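Local coordinates for YebG family protein (Pseudomonas syringae pv. tomato, PDB 3ERM), which is of unknown function, a conserved bacterial protein of the YebG family seen here as a small all-helical chain paired with a second copy of itself, at residues V42-K45 with S51-H54; R66-A71 with S81-P86. All coordinates share one frame; numbering follows the deposited sequence.

Interaction 1 of 2, residues V42-K45 with S51-H54; sequences VLIK and SEKH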
loop_
_atom_site.group_PDB
_atom_site.type_symbol
_atom_site.label_atom_id
_atom_site.label_comp_id
_atom_site.label_asym_id
_atom_site.label_seq_id
_atom_site.Cartn_x
_atom_site.Cartn_y
_atom_site.Cartn_z
ATOM N N VAL A 42 0.123 -7.278 7.970
ATOM C CA VAL A 42 1.231 -7.739 7.110
ATOM C C VAL A 42 2.414 -6.789 7.245
ATOM O O VAL A 42 3.551 -7.217 7.178
ATOM C CB VAL A 42 0.888 -8.017 5.596
ATOM C CG1 VAL A 42 -0.499 -8.626 5.407
ATOM C CG2 VAL A 42 1.077 -6.807 4.756
ATOM N N LEU A 43 2.138 -5.509 7.490
ATOM C CA LEU A 43 3.193 -4.527 7.613
ATOM C C LEU A 43 3.994 -4.679 8.886
ATOM O O LEU A 43 5.239 -4.675 8.840
ATOM C CB LEU A 43 2.658 -3.111 7.485
ATOM C CG LEU A 43 2.188 -2.689 6.081
ATOM C CD1 LEU A 43 1.682 -1.228 6.166
ATOM C CD2 LEU A 43 3.305 -2.810 5.037
ATOM N N ILE A 44 3.328 -4.817 10.028
ATOM C CA ILE A 44 4.137 -5.048 11.246
ATOM C C ILE A 44 4.908 -6.387 11.201
ATOM O O ILE A 44 5.979 -6.497 11.819
ATOM C CB ILE A 44 3.374 -4.912 12.605
ATOM C CG1 ILE A 44 2.312 -6.000 12.785
ATOM C CG2 ILE A 44 2.819 -3.520 12.745
ATOM C CD1 ILE A 44 1.904 -6.199 14.278
ATOM N N LYS A 45 4.393 -7.384 10.464
ATOM C CA LYS A 45 5.122 -8.653 10.354
ATOM C C LYS A 45 6.277 -8.567 9.361
ATOM O O LYS A 45 7.096 -9.466 9.330
ATOM C CB LYS A 45 4.216 -9.829 9.988
ATOM C CG LYS A 45 3.435 -10.420 11.130
ATOM C CD LYS A 45 2.170 -11.066 10.591
ATOM C CE LYS A 45 1.510 -12.042 11.566
ATOM N NZ LYS A 45 0.215 -12.575 10.975
ATOM N N SER A 51 6.550 0.819 13.822
ATOM C CA SER A 51 5.651 0.761 14.955
ATOM C C SER A 51 4.207 0.463 14.565
ATOM O O SER A 51 3.760 0.739 13.450
ATOM C CB SER A 51 5.701 2.066 15.739
ATOM O OG SER A 51 5.026 3.084 15.038
ATOM N N GLU A 52 3.476 -0.083 15.521
ATOM C CA GLU A 52 2.108 -0.470 15.343
ATOM C C GLU A 52 1.268 0.732 14.915
ATOM O O GLU A 52 0.539 0.644 13.948
ATOM C CB GLU A 52 1.608 -1.076 16.653
ATOM C CG GLU A 52 0.524 -2.132 16.467
ATOM C CD GLU A 52 0.593 -3.158 17.583
ATOM O OE1 GLU A 52 -0.082 -2.929 18.621
ATOM O OE2 GLU A 52 1.373 -4.158 17.439
ATOM N N LYS A 53 1.384 1.844 15.633
ATOM C CA LYS A 53 0.711 3.076 15.305
ATOM C C LYS A 53 0.979 3.503 13.869
ATOM O O LYS A 53 0.041 3.806 13.149
ATOM C CB LYS A 53 1.124 4.199 16.247
ATOM C CG LYS A 53 0.687 5.581 15.780
ATOM C CD LYS A 53 1.573 6.678 16.378
ATOM C CE LYS A 53 1.120 7.050 17.788
ATOM N NZ LYS A 53 2.275 7.135 18.733
ATOM N N HIS A 54 2.242 3.550 13.442
ATOM C CA HIS A 54 2.516 3.972 12.072
ATOM C C HIS A 54 1.949 3.002 11.022
ATOM O O HIS A 54 1.450 3.450 9.996
ATOM C CB HIS A 54 4.005 4.244 11.838
ATOM C CG HIS A 54 4.509 5.471 12.531
ATOM N ND1 HIS A 54 5.810 5.591 12.982
ATOM C CD2 HIS A 54 3.885 6.631 12.866
ATOM C CE1 HIS A 54 5.964 6.773 13.550
ATOM N NE2 HIS A 54 4.810 7.422 13.497
#

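Interaction 2 of 2, residues R66-A71 with S81-P86; sequences RAVFAA and SELSEP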
loop_
_atom_site.group_PDB
_atom_site.type_symbol
_atom_site.label_atom_id
_atom_site.label_comp_id
_atom_site.label_asym_id
_atom_site.label_seq_id
_atom_site.Cartn_x
_atom_site.Cartn_y
_atom_site.Cartn_z
ATOM N N ARG A 66 -8.165 2.904 -1.655
ATOM C CA ARG A 66 -7.824 1.602 -2.225
ATOM C C ARG A 66 -7.889 1.569 -3.746
ATOM O O ARG A 66 -7.085 0.850 -4.366
ATOM C CB ARG A 66 -8.593 0.423 -1.591
ATOM C CG ARG A 66 -10.041 0.396 -1.839
ATOM C CD ARG A 66 -10.704 -0.747 -1.072
ATOM N NE ARG A 66 -10.257 -2.089 -1.494
ATOM C CZ ARG A 66 -10.631 -3.237 -0.914
ATOM N NH1 ARG A 66 -11.478 -3.246 0.115
ATOM N NH2 ARG A 66 -10.160 -4.388 -1.367
ATOM N N ALA A 67 -8.797 2.340 -4.344
ATOM C CA ALA A 67 -8.900 2.338 -5.797
ATOM C C ALA A 67 -7.704 3.019 -6.463
ATOM O O ALA A 67 -7.269 2.612 -7.537
ATOM C CB ALA A 67 -10.250 2.939 -6.291
ATOM N N VAL A 68 -7.165 4.050 -5.832
ATOM C CA VAL A 68 -5.991 4.720 -6.399
ATOM C C VAL A 68 -4.746 3.869 -6.205
ATOM O O VAL A 68 -3.860 3.844 -7.085
ATOM C CB VAL A 68 -5.805 6.120 -5.863
ATOM C CG1 VAL A 68 -4.491 6.676 -6.331
ATOM C CG2 VAL A 68 -6.954 7.009 -6.341
ATOM N N PHE A 69 -4.680 3.156 -5.076
ATOM C CA PHE A 69 -3.562 2.234 -4.837
ATOM C C PHE A 69 -3.639 0.998 -5.740
ATOM O O PHE A 69 -2.626 0.601 -6.323
ATOM C CB PHE A 69 -3.407 1.909 -3.351
ATOM C CG PHE A 69 -2.769 3.052 -2.546
ATOM C CD1 PHE A 69 -3.548 4.066 -2.004
ATOM C CD2 PHE A 69 -1.395 3.115 -2.355
ATOM C CE1 PHE A 69 -2.965 5.120 -1.296
ATOM C CE2 PHE A 69 -0.795 4.171 -1.626
ATOM C CZ PHE A 69 -1.581 5.164 -1.096
ATOM N N ALA A 70 -4.833 0.417 -5.912
ATOM C CA ALA A 70 -5.019 -0.701 -6.838
ATOM C C ALA A 70 -4.527 -0.342 -8.241
ATOM O O ALA A 70 -3.844 -1.150 -8.901
ATOM C CB ALA A 70 -6.464 -1.119 -6.883
ATOM N N ALA A 71 -4.837 0.871 -8.691
ATOM C CA ALA A 71 -4.384 1.317 -10.022
ATOM C C ALA A 71 -2.860 1.492 -10.020
ATOM O O ALA A 71 -2.176 1.072 -10.948
ATOM C CB ALA A 71 -5.082 2.615 -10.435
ATOM N N SER A 81 -0.228 10.080 -8.111
ATOM C CA SER A 81 -0.502 11.477 -8.415
ATOM C C SER A 81 -1.942 11.931 -8.232
ATOM O O SER A 81 -2.177 13.119 -8.010
ATOM C CB SER A 81 -0.109 11.809 -9.841
ATOM O OG SER A 81 1.105 12.507 -9.777
ATOM N N GLU A 82 -2.903 11.010 -8.356
ATOM C CA GLU A 82 -4.329 11.354 -8.171
ATOM C C GLU A 82 -4.747 11.516 -6.698
ATOM O O GLU A 82 -5.854 11.957 -6.410
ATOM C CB GLU A 82 -5.239 10.348 -8.891
ATOM C CG GLU A 82 -5.030 10.294 -10.406
ATOM C CD GLU A 82 -5.860 9.219 -11.095
ATOM O OE1 GLU A 82 -6.922 8.828 -10.545
ATOM O OE2 GLU A 82 -5.444 8.785 -12.193
ATOM N N LEU A 83 -3.872 11.140 -5.772
ATOM C CA LEU A 83 -4.109 11.355 -4.347
ATOM C C LEU A 83 -3.925 12.840 -4.062
ATOM O O LEU A 83 -2.877 13.403 -4.377
ATOM C CB LEU A 83 -3.116 10.545 -3.520
ATOM C CG LEU A 83 -3.114 9.029 -3.682
ATOM C CD1 LEU A 83 -1.919 8.521 -2.964
ATOM C CD2 LEU A 83 -4.420 8.438 -3.134
ATOM N N SER A 84 -4.933 13.488 -3.491
ATOM C CA SER A 84 -4.820 14.914 -3.223
ATOM C C SER A 84 -3.820 15.146 -2.090
ATOM O O SER A 84 -3.426 14.201 -1.387
ATOM C CB SER A 84 -6.185 15.517 -2.896
ATOM O OG SER A 84 -6.719 14.933 -1.723
ATOM N N GLU A 85 -3.384 16.393 -1.938
ATOM C CA GLU A 85 -2.481 16.764 -0.844
ATOM C C GLU A 85 -3.134 16.530 0.544
ATOM O O GLU A 85 -4.365 16.658 0.677
ATOM C CB GLU A 85 -2.030 18.216 -1.011
ATOM C CG GLU A 85 -1.114 18.447 -2.204
ATOM C CD GLU A 85 0.351 18.234 -1.862
ATOM O OE1 GLU A 85 1.122 19.220 -1.926
ATOM O OE2 GLU A 85 0.738 17.087 -1.521
ATOM N N PRO A 86 -2.325 16.145 1.571
ATOM C CA PRO A 86 -2.859 15.842 2.928
ATOM C C PRO A 86 -3.610 17.008 3.607
ATOM O O PRO A 86 -3.184 18.168 3.503
ATOM C CB PRO A 86 -1.595 15.493 3.738
ATOM C CG PRO A 86 -0.432 15.999 2.915
ATOM C CD PRO A 86 -0.874 15.873 1.491
#

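Interaction 1 of 2, residues V42-K45 with S51-H54
Ile44 carries CG1 in the cleft between its backbone N and carbonyl carbon (chi1 66°), while CG2 stands anti to the carbonyl carbon, and this setting turns both of its arms to Glu52 across the gap. CG2 reaches the backbone of the facing segment, lying 4.1 Å from Glu52 CA, and the end of the longer arm, CD1, comes to 3.8 Å from Glu52 OE2. Glu52 meets it by a different route: its CB is not aimed at Ile44, but CG is anti to the backbone N (chi1 -150°) and the extended chain beyond brings the carboxylate to the end of the isoleucine, the two side chains passing at a slant. The meeting is van der Waals in kind, a methyl group beside a carboxylate oxygen; the 99 Å² buried between the segments, both sides summed, makes it small, and the exposure of both Ile44 and Glu52 puts it at the surface of the fold.

The motif is a helix-loop-helix turn, in which the second helix runs back alongside the first: Ile44 also touches Ala55, and Leu43, earlier in the chain, packs on Ser59. Residues 42-45 lie in the last turn of helix 22-46, and residues 52-54 begin helix 52-63; Ile44 CA and Glu52 CA, the nearest pair of their kind, are 6.5 Å apart. Ser51 occupies the N-cap of the second helix, and its OG accepts from His54 N at 3.2 Å with an N-H...O angle of 164°, a nearly straight bond that satisfies an amide of the first turn, which has no preceding helical carbonyl to bond. On the second subunit, Met62 packs against Leu43 and Leu83 against Val42, so this face of the turn takes part in the contact between the subunits.

Interaction 2 of 2, residues R66-A71 with S81-P86
Apolar packing joins helix 66-74 to the C-terminal segment that follows it, with Leu83 set against Val68 and Phe69 in a partly buried contact that removes 189 Å² of surface, both sides summed. Leu83 gives CD2 mainly to the valine and CD1 to the phenylalanine. CD2 lies 3.7 Å from Val68 CG1 and 3.8 Å from Val68 CB, and the two side chains run past each other in opposite directions. CD1 lies 3.9 Å from both Phe69 CE1 and Phe69 CZ, meeting the ring obliquely; here the side chains cross at about a right angle. On the helix, Val68 CG1 is anti to its own nitrogen (chi1 172°), which places that methyl beside the leucine branch point. Val68 points its CB at the C-terminal segment, whereas Phe69 reaches it only through the outer part of its ring.

The buried Phe69 also packs on Met62 of helix 52-63 and on Leu80, while Leu83 touches Tyr61, so the C-terminal segment leans on both helix 52-63 and helix 66-74. From the same turn of helix 66-74, Arg66 NE donates a hydrogen bond to Phe73 O of the second subunit, and the arginine side chain packs on Gln31 and Leu35 of helix 22-46.

Overall arrangement
From the first modelled residue the chain runs through the long helix 22-46, whose C-terminal end enters interaction 1; that contact closes the short loop to helix 52-63. The chain then follows helix 52-63 into helix 66-74, where residues 66-71 open interaction 2, and closes it when residues 81-86, beginning ten positions after 71, fold back on the helix. The two contacts are in series, neither nested nor crossed. Their centres are 21 Å apart on opposite sides of the chain's centre. Helix 52-63 links them: its first turn enters interaction 1, and Tyr61 and Met62 near its other end touch side chains of interaction 2. Both contacts touch the second subunit.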